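PDB 6L0A: dihydroorotase from Saccharomyces cerevisiae S288C, which catalyses, with two zinc ions per subunit, the interconversion of N-carbamoyl-L-aspartate and (S)-dihydroorotate in de novo pyrimidine biosynthesis. Local coordinates for residues E129-L134 / F311-D316; P141-H144 / P150-V153; K166-F171 / V203-T208; S185-I190 / P251-G256; A245-K250 / Q289-Q294. All coordinates share one frame; numbering follows the deposited sequence.

Contact 1 of 5, residues E129-L134 / F311-D316; sequences EENLVL and FYEVKD
CG1 of Val133 stands trans to its own amide nitrogen (chi1 173°), a setting that presents both methyls to the rings of Phe311 and Tyr312. The contact belongs to the TIM barrel of the amidohydrolase fold, joining strand 133-136 to the C-terminal end of helix 300-312. Val133 CG1 comes to the edge of the Phe311 ring, near its plane, 4.1 Å from CE2. Its sister CG2 lies 3.9 Å from Tyr312 CE2, the two side chains crossing at about a right angle. Both rings also touch Ile177 of strand 175-178, and the Tyr312 hydroxyl is bonded to Asn135. With an alanine at Val133 both methyl contacts disappear, which would probably open a gap where strand 133-136 meets the two rings and leave them freer to shift. Nearer the surface the link turns polar and loose: a water makes weak bonds to Asn131 O and Tyr312 O. Glu313, at positive phi, is the C-prime residue of the Schellman motif ending the helix, and its carboxylate has Lys175 as its main partner. Asn131 ND2 adds a weak hydrogen bond of 3.4 Å to Glu313 OE2, amide and carboxylate planes 61° apart.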
# COMPACT_ATOMS: atom_id res chain seq x y z
N GLU C 129 -9.99 7.83 37.86
CA GLU C 129 -9.75 8.19 39.25
C GLU C 129 -8.27 8.37 39.56
O GLU C 129 -7.92 9.13 40.46
CB GLU C 129 -10.35 7.13 40.17
CG GLU C 129 -11.86 7.07 40.15
CD GLU C 129 -12.40 5.81 40.81
OE1 GLU C 129 -11.58 4.98 41.26
OE2 GLU C 129 -13.64 5.65 40.87
N GLU C 130 -7.39 7.69 38.83
CA GLU C 130 -5.96 7.75 39.11
C GLU C 130 -5.23 8.75 38.22
O GLU C 130 -4.00 8.86 38.32
CB GLU C 130 -5.33 6.36 38.96
CG GLU C 130 -5.87 5.30 39.92
CD GLU C 130 -5.37 5.47 41.36
OE1 GLU C 130 -4.59 6.41 41.63
OE2 GLU C 130 -5.78 4.65 42.22
N ASN C 131 -5.95 9.48 37.36
CA ASN C 131 -5.37 10.47 36.46
C ASN C 131 -4.34 9.84 35.53
O ASN C 131 -3.29 10.42 35.24
CB ASN C 131 -4.76 11.65 37.23
CG ASN C 131 -4.60 12.90 36.37
OD1 ASN C 131 -5.24 13.02 35.31
ND2 ASN C 131 -3.74 13.82 36.80
N LEU C 132 -4.64 8.64 35.05
CA LEU C 132 -3.81 7.95 34.06
C LEU C 132 -4.31 8.28 32.66
O LEU C 132 -5.48 8.61 32.46
CB LEU C 132 -3.84 6.44 34.29
CG LEU C 132 -3.26 5.84 35.58
CD1 LEU C 132 -3.56 4.36 35.67
CD2 LEU C 132 -1.73 6.07 35.65
N VAL C 133 -3.40 8.17 31.68
CA VAL C 133 -3.71 8.53 30.29
C VAL C 133 -4.18 7.28 29.57
O VAL C 133 -3.59 6.21 29.72
CB VAL C 133 -2.48 9.14 29.60
CG1 VAL C 133 -2.76 9.34 28.10
CG2 VAL C 133 -2.08 10.45 30.28
N LEU C 134 -5.26 7.39 28.79
CA LEU C 134 -5.70 6.28 27.95
C LEU C 134 -5.21 6.56 26.53
O LEU C 134 -5.65 7.52 25.90
CB LEU C 134 -7.22 6.13 27.98
CG LEU C 134 -7.80 5.12 26.98
CD1 LEU C 134 -7.29 3.71 27.27
CD2 LEU C 134 -9.33 5.18 26.97
N PHE C 311 0.85 17.82 29.11
CA PHE C 311 -0.26 16.86 29.10
C PHE C 311 0.00 15.69 30.04
O PHE C 311 -0.91 15.23 30.74
CB PHE C 311 -0.48 16.35 27.66
CG PHE C 311 -1.74 15.54 27.49
CD1 PHE C 311 -2.94 16.16 27.24
CD2 PHE C 311 -1.71 14.16 27.58
CE1 PHE C 311 -4.11 15.42 27.08
CE2 PHE C 311 -2.86 13.42 27.43
CZ PHE C 311 -4.07 14.05 27.17
N TYR C 312 1.23 15.17 30.05
CA TYR C 312 1.56 14.07 30.93
C TYR C 312 1.93 14.56 32.33
O TYR C 312 2.21 13.73 33.20
CB TYR C 312 2.70 13.24 30.35
CG TYR C 312 2.24 12.20 29.34
CD1 TYR C 312 2.10 12.52 27.99
CD2 TYR C 312 1.95 10.90 29.74
CE1 TYR C 312 1.67 11.55 27.06
CE2 TYR C 312 1.54 9.93 28.84
CZ TYR C 312 1.40 10.26 27.50
OH TYR C 312 0.97 9.29 26.62
N GLU C 313 1.95 15.87 32.52
CA GLU C 313 2.27 16.51 33.80
C GLU C 313 3.58 15.97 34.37
O GLU C 313 3.66 15.50 35.50
CB GLU C 313 1.11 16.37 34.79
CG GLU C 313 -0.17 16.99 34.23
CD GLU C 313 -1.40 16.78 35.11
OE1 GLU C 313 -1.39 17.28 36.25
OE2 GLU C 313 -2.34 16.12 34.65
N VAL C 314 4.62 16.04 33.54
CA VAL C 314 5.96 15.60 33.91
C VAL C 314 6.57 16.65 34.83
O VAL C 314 6.58 17.84 34.50
CB VAL C 314 6.83 15.39 32.66
CG1 VAL C 314 8.19 14.82 33.04
CG2 VAL C 314 6.12 14.46 31.67
N LYS C 315 7.09 16.21 35.96
CA LYS C 315 7.68 17.10 36.95
C LYS C 315 9.20 16.98 36.93
O LYS C 315 9.75 15.93 36.59
CB LYS C 315 7.16 16.78 38.36
CG LYS C 315 5.65 16.70 38.47
CD LYS C 315 4.98 18.00 38.07
CE LYS C 315 3.47 17.95 38.30
NZ LYS C 315 2.78 19.19 37.83
N ASP C 316 9.88 18.07 37.32
CA ASP C 316 11.33 18.05 37.38
C ASP C 316 11.85 16.91 38.25
O ASP C 316 12.94 16.38 38.00
CB ASP C 316 11.85 19.39 37.91
CG ASP C 316 12.99 19.95 37.06
OD1 ASP C 316 13.34 21.13 37.26
OD2 ASP C 316 13.53 19.22 36.20
O HOH W 1 -0.37 11.84 34.11

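Contact 2 of 5, residues P141-H144 / P150-V153; sequences PSVH and PIHV
Val143 and Ile151 pair as a single antiparallel, hydrogen-bonded beta bridge, their CA atoms 5.0 Å apart and the two short segments running 132° from each other. This bridge pinches together the long loop that follows strand 133-136 of the amidohydrolase barrel. Its two bonds are unequal: Ile151 N reaches Val143 O at 2.9 Å, nearly straight and in the carbonyl plane, whereas Val143 N meets Ile151 O at 3.1 Å with an N-H...O angle of 143°, tilted from the plane of the Ile151 carbonyl. Each carbonyl also receives a CA-H...O contact, from Pro150 CA to Val143 O and from Ser142 CA to Ile151 O. Among the side chains, chi1 of 46° wedges Val143 CG1 between its own backbone N and carbonyl carbon, which lays this methyl 3.7 Å from Ile151 CB. Ile151 CG2 rests 3.5 Å from Pro141 O, and the same side chain continues onto Ala156 and Ala159 of helix 156-170. Two side chains and one backbone amide turn to the second subunit: Ser142 OG, His144 NE2 and Val153 N all bond to its Asp219, so the bridged loop helps to form the interface. His144 ND1, by contrast, is buried without a partner in the model. The imidazole brings CE1 to 3.0 Å from Ile151 O, while His152 CB lies in the plane of the ring, at its edge, 3.9 Å from CE1.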
# COMPACT_ATOMS: atom_id res chain seq x y z
N PRO C 141 -10.89 -2.60 13.27
CA PRO C 141 -10.50 -3.75 12.45
C PRO C 141 -11.28 -3.81 11.15
O PRO C 141 -12.43 -3.36 11.05
CB PRO C 141 -10.81 -4.96 13.35
CG PRO C 141 -10.71 -4.41 14.74
CD PRO C 141 -11.25 -3.00 14.64
N SER C 142 -10.62 -4.33 10.12
CA SER C 142 -11.23 -4.34 8.79
C SER C 142 -12.43 -5.28 8.77
O SER C 142 -12.42 -6.33 9.42
CB SER C 142 -10.20 -4.75 7.75
OG SER C 142 -9.23 -3.73 7.57
N VAL C 143 -13.48 -4.87 8.07
CA VAL C 143 -14.66 -5.71 7.89
C VAL C 143 -15.15 -5.52 6.46
O VAL C 143 -15.32 -4.39 6.00
CB VAL C 143 -15.77 -5.41 8.91
CG1 VAL C 143 -16.00 -3.94 9.03
CG2 VAL C 143 -17.07 -6.11 8.51
N HIS C 144 -15.37 -6.63 5.76
CA HIS C 144 -15.79 -6.57 4.37
C HIS C 144 -17.06 -7.36 4.11
O HIS C 144 -17.59 -7.31 2.99
CB HIS C 144 -14.65 -7.05 3.47
CG HIS C 144 -13.38 -6.30 3.67
ND1 HIS C 144 -13.28 -4.93 3.47
CD2 HIS C 144 -12.16 -6.70 4.11
CE1 HIS C 144 -12.05 -4.54 3.75
NE2 HIS C 144 -11.35 -5.59 4.14
N PRO C 150 -18.14 -1.09 4.68
CA PRO C 150 -16.84 -1.78 4.71
C PRO C 150 -15.80 -0.90 5.38
O PRO C 150 -15.83 0.33 5.26
CB PRO C 150 -16.52 -2.05 3.24
CG PRO C 150 -17.36 -1.07 2.48
CD PRO C 150 -18.57 -0.77 3.31
N ILE C 151 -14.91 -1.54 6.13
CA ILE C 151 -13.79 -0.89 6.80
C ILE C 151 -12.51 -1.50 6.24
O ILE C 151 -12.39 -2.73 6.18
CB ILE C 151 -13.86 -1.05 8.33
CG1 ILE C 151 -15.09 -0.33 8.88
CG2 ILE C 151 -12.57 -0.52 9.00
CD1 ILE C 151 -15.32 -0.57 10.38
N HIS C 152 -11.58 -0.65 5.83
CA HIS C 152 -10.31 -1.06 5.25
C HIS C 152 -9.23 -0.13 5.78
O HIS C 152 -9.51 0.80 6.55
CB HIS C 152 -10.38 -1.03 3.72
CG HIS C 152 -11.00 0.21 3.19
ND1 HIS C 152 -10.36 1.43 3.21
CD2 HIS C 152 -12.23 0.45 2.66
CE1 HIS C 152 -11.15 2.35 2.70
NE2 HIS C 152 -12.29 1.79 2.36
N VAL C 153 -7.98 -0.36 5.37
CA VAL C 153 -6.88 0.39 5.98
C VAL C 153 -6.99 1.89 5.73
O VAL C 153 -6.39 2.68 6.45
CB VAL C 153 -5.51 -0.13 5.51
CG1 VAL C 153 -5.25 -1.56 6.03
CG2 VAL C 153 -5.42 -0.07 3.98

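Contact 3 of 5, residues K166-F171 / V203-T208; sequences KLHNDF and VKVAAT
His168 and Val205 carry almost the whole of this small contact, in which helix 156-170 packs on strand 205-209 from the outer side of the TIM barrel. Val205 CG2 sits over one face of the imidazole, 3.7 Å from the ring centroid and 25° off its normal, a CH-pi interaction. The methyl is displaced toward the rim, and its closest ring atom is accordingly His168 ND1 at 3.4 Å. The His168 ring can be met in this way because its CG is trans to the main-chain nitrogen (chi1 172°), swinging the ring off the helix toward the strand. Lys204 contributes marginally, its CB 4.5 Å from His168 CE1, and the rest of its chain leads off. In the next shell, Ile193 of helix 184-193 touches both His168 and Val205, so the pair lies where helices 156-170 and 184-193 meet strand 205-209. Backbone hydrogen bonds of Lys204 and Ala206 with Ile176 hold the Val205 backbone, whose carbonyl oxygen accepts from Asn194. On the helix side, the Phe171 ring meets Tyr121 of helix 121-130 edge-to-face, and Asp170 OD2 links the last helical turn to that helix through the Tyr121 hydroxyl while pairing with Lys166 one turn back. In this salt bridge Lys166 NZ meets Asp170 OD2 at 3.0 Å on the syn side, 17° out of the carboxylate plane.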
# COMPACT_ATOMS: atom_id res chain seq x y z
N LYS C 166 -17.39 8.83 21.98
CA LYS C 166 -18.18 8.19 23.03
C LYS C 166 -17.35 7.99 24.30
O LYS C 166 -17.85 8.20 25.41
CB LYS C 166 -18.74 6.86 22.55
CG LYS C 166 -19.64 6.18 23.58
CD LYS C 166 -20.30 4.94 23.03
CE LYS C 166 -21.15 4.24 24.10
NZ LYS C 166 -21.84 5.23 24.98
N LEU C 167 -16.08 7.59 24.16
CA LEU C 167 -15.24 7.42 25.34
C LEU C 167 -15.02 8.75 26.05
O LEU C 167 -15.04 8.82 27.28
CB LEU C 167 -13.89 6.79 24.96
CG LEU C 167 -13.87 5.32 24.52
CD1 LEU C 167 -12.46 4.93 24.05
CD2 LEU C 167 -14.36 4.39 25.63
N HIS C 168 -14.79 9.82 25.28
CA HIS C 168 -14.59 11.14 25.86
C HIS C 168 -15.85 11.62 26.57
O HIS C 168 -15.78 12.19 27.67
CB HIS C 168 -14.15 12.11 24.77
CG HIS C 168 -14.09 13.54 25.20
ND1 HIS C 168 -13.39 13.96 26.31
CD2 HIS C 168 -14.61 14.66 24.64
CE1 HIS C 168 -13.49 15.27 26.43
NE2 HIS C 168 -14.23 15.72 25.42
N ASN C 169 -17.01 11.39 25.97
CA ASN C 169 -18.27 11.75 26.61
C ASN C 169 -18.48 10.96 27.90
O ASN C 169 -18.84 11.53 28.94
CB ASN C 169 -19.43 11.53 25.64
CG ASN C 169 -20.72 12.17 26.13
OD1 ASN C 169 -20.83 13.39 26.20
ND2 ASN C 169 -21.69 11.34 26.48
N ASP C 170 -18.26 9.64 27.86
CA ASP C 170 -18.55 8.77 29.00
C ASP C 170 -17.53 8.89 30.12
O ASP C 170 -17.83 8.48 31.25
CB ASP C 170 -18.63 7.31 28.56
CG ASP C 170 -19.87 7.01 27.77
OD1 ASP C 170 -20.69 7.94 27.61
OD2 ASP C 170 -20.02 5.86 27.30
N PHE C 171 -16.34 9.42 29.85
CA PHE C 171 -15.30 9.59 30.86
C PHE C 171 -14.69 10.98 30.70
O PHE C 171 -13.55 11.12 30.26
CB PHE C 171 -14.23 8.50 30.76
CG PHE C 171 -14.75 7.11 30.99
CD1 PHE C 171 -15.19 6.33 29.94
CD2 PHE C 171 -14.83 6.59 32.28
CE1 PHE C 171 -15.68 5.06 30.15
CE2 PHE C 171 -15.32 5.31 32.50
CZ PHE C 171 -15.74 4.54 31.44
N VAL C 203 -6.50 20.92 28.10
CA VAL C 203 -6.60 19.85 27.12
C VAL C 203 -6.84 18.53 27.83
O VAL C 203 -6.06 18.12 28.70
CB VAL C 203 -5.34 19.78 26.24
CG1 VAL C 203 -5.38 18.51 25.37
CG2 VAL C 203 -5.20 21.04 25.39
N LYS C 204 -7.92 17.84 27.46
CA LYS C 204 -8.19 16.49 27.93
C LYS C 204 -7.98 15.43 26.85
O LYS C 204 -7.63 14.29 27.17
CB LYS C 204 -9.63 16.37 28.44
CG LYS C 204 -9.88 17.06 29.78
CD LYS C 204 -9.29 16.28 30.93
CE LYS C 204 -9.65 16.92 32.27
NZ LYS C 204 -8.63 16.62 33.30
N VAL C 205 -8.24 15.78 25.60
CA VAL C 205 -8.09 14.86 24.48
C VAL C 205 -7.04 15.44 23.56
O VAL C 205 -7.21 16.54 23.03
CB VAL C 205 -9.42 14.64 23.75
CG1 VAL C 205 -9.20 13.76 22.52
CG2 VAL C 205 -10.43 14.01 24.70
N ALA C 206 -5.93 14.73 23.42
CA ALA C 206 -4.84 15.16 22.55
C ALA C 206 -4.62 14.12 21.47
O ALA C 206 -5.26 13.06 21.46
CB ALA C 206 -3.56 15.39 23.35
N ALA C 207 -3.73 14.45 20.55
CA ALA C 207 -3.33 13.55 19.48
C ALA C 207 -1.83 13.66 19.32
O ALA C 207 -1.27 14.76 19.43
CB ALA C 207 -4.03 13.89 18.16
N THR C 208 -1.17 12.54 19.10
CA THR C 208 0.25 12.60 18.78
C THR C 208 0.43 12.49 17.27
O THR C 208 -0.41 11.93 16.56
CB THR C 208 1.04 11.50 19.49
OG1 THR C 208 0.47 10.21 19.20
CG2 THR C 208 1.07 11.75 21.03

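Contact 4 of 5, residues S185-I190 / P251-G256; sequences SAIKTI and PYFFFG
Phe253 and Ile190 bury the most surface here, with Ile187 third, and the three form an entirely apolar joint between helix 184-193 and strand 253-255. CE1 of the Phe253 ring is the common meeting point: Ile190 CG2 lies 3.7 Å from it, and Ile187 CD1 also approaches this Phe253 CE1 to 3.7 Å. Ile187 adds a second touch, CG2 at 4.0 Å from Phe253 CZ, so two branches of Ile187 lie against that end of the ring from one side, with Ile190 CG2 on the other. CG2 of Ile190, set opposite the main-chain nitrogen, points at the strand, while the CG1 arm of the same residue leads away. Ile190 CG2 serves a second ring as well, 3.9 Å from Tyr252 CD2. Tyr252 in turn puts this CD2 3.6 Å above the plane of Phe253, offset toward the rim, and probably helps to hold the ring's tilt. All four side chains are buried. Because Ile190 also touches Val205 and Ala207 of strand 205-209, the helix covers two adjacent parallel strands, the packing of outer helices on inner strands characteristic of a TIM barrel.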
# COMPACT_ATOMS: atom_id res chain seq x y z
N SER C 185 -9.69 13.80 8.67
CA SER C 185 -10.88 13.60 9.48
C SER C 185 -10.54 13.59 10.96
O SER C 185 -11.24 14.19 11.77
CB SER C 185 -11.59 12.31 9.08
OG SER C 185 -12.21 12.45 7.82
N ALA C 186 -9.46 12.89 11.33
CA ALA C 186 -9.07 12.83 12.73
C ALA C 186 -8.63 14.20 13.24
O ALA C 186 -8.97 14.58 14.37
CB ALA C 186 -7.97 11.80 12.95
N ILE C 187 -7.86 14.94 12.43
CA ILE C 187 -7.42 16.27 12.84
C ILE C 187 -8.62 17.16 13.14
O ILE C 187 -8.66 17.86 14.17
CB ILE C 187 -6.51 16.90 11.77
CG1 ILE C 187 -5.19 16.13 11.63
CG2 ILE C 187 -6.20 18.36 12.11
CD1 ILE C 187 -4.51 15.80 12.97
N LYS C 188 -9.61 17.16 12.25
CA LYS C 188 -10.82 17.96 12.47
C LYS C 188 -11.52 17.57 13.76
O LYS C 188 -12.03 18.43 14.48
CB LYS C 188 -11.79 17.79 11.30
CG LYS C 188 -11.41 18.51 10.04
CD LYS C 188 -12.64 18.52 9.14
CE LYS C 188 -12.28 18.84 7.73
NZ LYS C 188 -13.51 18.80 6.88
N THR C 189 -11.58 16.27 14.06
CA THR C 189 -12.27 15.83 15.26
C THR C 189 -11.52 16.27 16.52
O THR C 189 -12.14 16.75 17.48
CB THR C 189 -12.47 14.32 15.23
OG1 THR C 189 -13.45 14.01 14.24
CG2 THR C 189 -12.96 13.79 16.59
N ILE C 190 -10.18 16.13 16.53
CA ILE C 190 -9.40 16.61 17.67
C ILE C 190 -9.56 18.11 17.82
O ILE C 190 -9.65 18.64 18.94
CB ILE C 190 -7.92 16.21 17.52
CG1 ILE C 190 -7.77 14.69 17.45
CG2 ILE C 190 -7.07 16.78 18.67
CD1 ILE C 190 -8.24 13.98 18.70
N PRO C 251 -1.92 23.27 21.68
CA PRO C 251 -1.41 22.39 22.74
C PRO C 251 -1.98 20.98 22.70
O PRO C 251 -1.57 20.15 23.52
CB PRO C 251 -1.85 23.12 24.02
CG PRO C 251 -3.13 23.78 23.62
CD PRO C 251 -2.94 24.21 22.18
N TYR C 252 -2.91 20.66 21.80
CA TYR C 252 -3.48 19.33 21.74
C TYR C 252 -2.88 18.48 20.63
O TYR C 252 -3.42 17.40 20.32
CB TYR C 252 -5.01 19.39 21.60
CG TYR C 252 -5.54 20.51 20.72
CD1 TYR C 252 -5.91 21.74 21.26
CD2 TYR C 252 -5.71 20.33 19.35
CE1 TYR C 252 -6.41 22.76 20.47
CE2 TYR C 252 -6.21 21.34 18.54
CZ TYR C 252 -6.56 22.55 19.11
OH TYR C 252 -7.06 23.56 18.31
N PHE C 253 -1.77 18.93 20.02
CA PHE C 253 -0.96 18.11 19.12
C PHE C 253 0.47 18.13 19.63
O PHE C 253 1.01 19.21 19.90
CB PHE C 253 -1.01 18.64 17.67
CG PHE C 253 -2.39 18.67 17.06
CD1 PHE C 253 -3.09 17.50 16.84
CD2 PHE C 253 -2.97 19.87 16.69
CE1 PHE C 253 -4.36 17.53 16.28
CE2 PHE C 253 -4.24 19.90 16.12
CZ PHE C 253 -4.93 18.73 15.92
N PHE C 254 1.08 16.96 19.78
CA PHE C 254 2.50 16.93 20.12
C PHE C 254 3.12 15.64 19.59
O PHE C 254 2.44 14.78 19.04
CB PHE C 254 2.73 17.11 21.64
CG PHE C 254 1.90 16.21 22.53
CD1 PHE C 254 0.72 16.66 23.09
CD2 PHE C 254 2.35 14.93 22.86
CE1 PHE C 254 -0.03 15.85 23.94
CE2 PHE C 254 1.60 14.12 23.71
CZ PHE C 254 0.41 14.58 24.25
N PHE C 255 4.44 15.55 19.76
CA PHE C 255 5.24 14.54 19.08
C PHE C 255 5.15 13.19 19.76
O PHE C 255 5.41 13.08 20.97
CB PHE C 255 6.70 14.99 19.04
CG PHE C 255 7.64 14.01 18.39
CD1 PHE C 255 7.39 13.52 17.13
CD2 PHE C 255 8.82 13.63 19.05
CE1 PHE C 255 8.28 12.64 16.53
CE2 PHE C 255 9.71 12.76 18.45
CZ PHE C 255 9.44 12.27 17.18
N GLY C 256 4.81 12.16 18.99
CA GLY C 256 5.01 10.78 19.41
C GLY C 256 5.51 10.03 18.20
O GLY C 256 4.80 9.95 17.20

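Contact 5 of 5, residues A245-K250 / Q289-Q294; sequences AAVSGK and QVFEEQ
In the outer layer of the amidohydrolase TIM barrel, the end of helix 236-246 packs on helix 283-293, Val247, just past the first, meeting Phe291 of the second. Val247 CG1 stands over the centre of the Phe291 ring, 3.6 Å from its centroid and only 11° off the normal, a well-centred CH-pi contact. Trans to its carbonyl carbon (chi1 -61°), this methyl faces the neighbouring helix and also reaches Gln294 CB at 4.1 Å. The end of the same ring approaches the backbone, with Phe291 CZ 3.1 Å from Ala246 O, a short approach. A leucine at Phe291 lacks the flat face that receives Val247 CG1, and would probably forfeit the CH-pi contact and leave a gap beside Ala246 O. The turn presenting Val247 is braced just beyond it. Ser248 OG donates to Ala245 O at 2.8 Å and accepts from Lys250 N at 3.0 Å, the latter forming an ST turn; Ala245 O takes the Ser248 amide as well. Val247 O accepts from Asn299 ND2, tying the helix exit to the segment before helix 300-312. On the other helix, Gln289 NE2 holds Glu293 OE2 at 3.2 Å across one turn. Around the pair, Phe291 meets the ring of Phe303 from helix 300-312, Val290 and Gln294 touch Val243 of helix 236-246, and Ala245 and Ser248 lie against Phe253 of strand 253-255, while Gln289 and Glu292 reach strand 354-362.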
# COMPACT_ATOMS: atom_id res chain seq x y z
N ALA C 245 -1.37 20.78 11.34
CA ALA C 245 -1.62 20.57 12.77
C ALA C 245 -0.31 20.57 13.55
O ALA C 245 -0.23 21.17 14.63
CB ALA C 245 -2.38 19.25 12.99
N ALA C 246 0.73 19.93 13.01
CA ALA C 246 1.97 19.78 13.77
C ALA C 246 2.64 21.12 14.04
O ALA C 246 3.27 21.31 15.08
CB ALA C 246 2.93 18.85 13.04
N VAL C 247 2.55 22.05 13.08
CA VAL C 247 3.16 23.36 13.25
C VAL C 247 2.15 24.39 13.74
O VAL C 247 2.44 25.59 13.74
CB VAL C 247 3.84 23.82 11.95
CG1 VAL C 247 4.94 22.84 11.56
CG2 VAL C 247 2.81 23.96 10.84
N SER C 248 0.97 23.96 14.20
CA SER C 248 -0.10 24.88 14.53
C SER C 248 0.17 25.68 15.80
O SER C 248 -0.47 26.72 16.01
CB SER C 248 -1.43 24.13 14.67
OG SER C 248 -1.47 23.34 15.86
N GLY C 249 1.08 25.22 16.65
CA GLY C 249 1.22 25.79 17.98
C GLY C 249 0.07 25.48 18.92
O GLY C 249 -0.02 26.09 19.98
N LYS C 250 -0.83 24.55 18.54
CA LYS C 250 -1.94 24.18 19.39
C LYS C 250 -1.49 23.15 20.42
O LYS C 250 -0.75 22.22 20.08
CB LYS C 250 -3.08 23.60 18.56
CG LYS C 250 -4.02 24.63 17.94
CD LYS C 250 -4.52 25.64 18.96
CE LYS C 250 -3.99 27.04 18.68
NZ LYS C 250 -4.16 27.96 19.84
N GLN C 289 13.30 19.15 10.27
CA GLN C 289 13.20 19.29 8.82
C GLN C 289 11.85 19.85 8.42
O GLN C 289 11.75 20.77 7.59
CB GLN C 289 13.46 17.95 8.15
CG GLN C 289 13.82 18.05 6.67
CD GLN C 289 15.06 18.88 6.45
OE1 GLN C 289 16.08 18.70 7.13
NE2 GLN C 289 14.99 19.82 5.51
N VAL C 290 10.78 19.32 9.02
CA VAL C 290 9.43 19.75 8.68
C VAL C 290 9.18 21.18 9.12
O VAL C 290 8.64 22.00 8.36
CB VAL C 290 8.40 18.79 9.30
CG1 VAL C 290 6.98 19.27 9.01
CG2 VAL C 290 8.65 17.39 8.79
N PHE C 291 9.57 21.51 10.35
CA PHE C 291 9.29 22.85 10.86
C PHE C 291 10.11 23.91 10.11
O PHE C 291 9.62 25.02 9.90
CB PHE C 291 9.57 22.90 12.36
CG PHE C 291 8.44 22.35 13.20
CD1 PHE C 291 8.16 20.99 13.21
CD2 PHE C 291 7.67 23.19 13.99
CE1 PHE C 291 7.14 20.48 14.00
CE2 PHE C 291 6.63 22.69 14.77
CZ PHE C 291 6.37 21.33 14.77
N GLU C 292 11.31 23.56 9.67
CA GLU C 292 12.09 24.48 8.84
C GLU C 292 11.40 24.71 7.50
O GLU C 292 11.19 25.86 7.09
CB GLU C 292 13.50 23.94 8.64
CG GLU C 292 14.27 24.68 7.56
CD GLU C 292 15.75 24.73 7.83
OE1 GLU C 292 16.37 23.65 7.89
OE2 GLU C 292 16.28 25.85 7.99
N GLU C 293 11.04 23.62 6.82
CA GLU C 293 10.38 23.75 5.53
C GLU C 293 9.06 24.50 5.64
O GLU C 293 8.64 25.19 4.70
CB GLU C 293 10.19 22.36 4.91
CG GLU C 293 11.52 21.66 4.58
CD GLU C 293 11.34 20.23 4.08
OE1 GLU C 293 10.19 19.75 4.03
OE2 GLU C 293 12.36 19.58 3.75
N GLN C 294 8.40 24.43 6.80
CA GLN C 294 7.15 25.14 7.00
C GLN C 294 7.33 26.55 7.55
O GLN C 294 6.34 27.24 7.78
CB GLN C 294 6.23 24.36 7.96
CG GLN C 294 5.81 23.00 7.42
CD GLN C 294 5.22 23.09 6.03
OE1 GLN C 294 4.23 23.80 5.80
NE2 GLN C 294 5.82 22.38 5.08

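In the fold
Contacts 1, 3 and 4 all reach the parallel sheet of the barrel. Contact 4 is wholly buried and apolar; contact 1 is aromatic and aliphatic inside but weakly polar at its solvent-facing end; contact 3 is partly buried and uses an imidazole face. Contacts 3 and 4 are joined through neighbouring strands, Ala207 N lying 3.0 Å from Tyr252 O as a probable hydrogen bond, and Phe311 of contact 1 packs against Ala206 and Phe254. Contact 5, only partly buried, lies farther out and replaces contact 4's mixed apolar packing with a CH-pi contact over a phenylalanine face. Contact 2 stands apart, about 11 Å from the nearest atoms of contact 4: a backbone-bonded loop at the subunit interface.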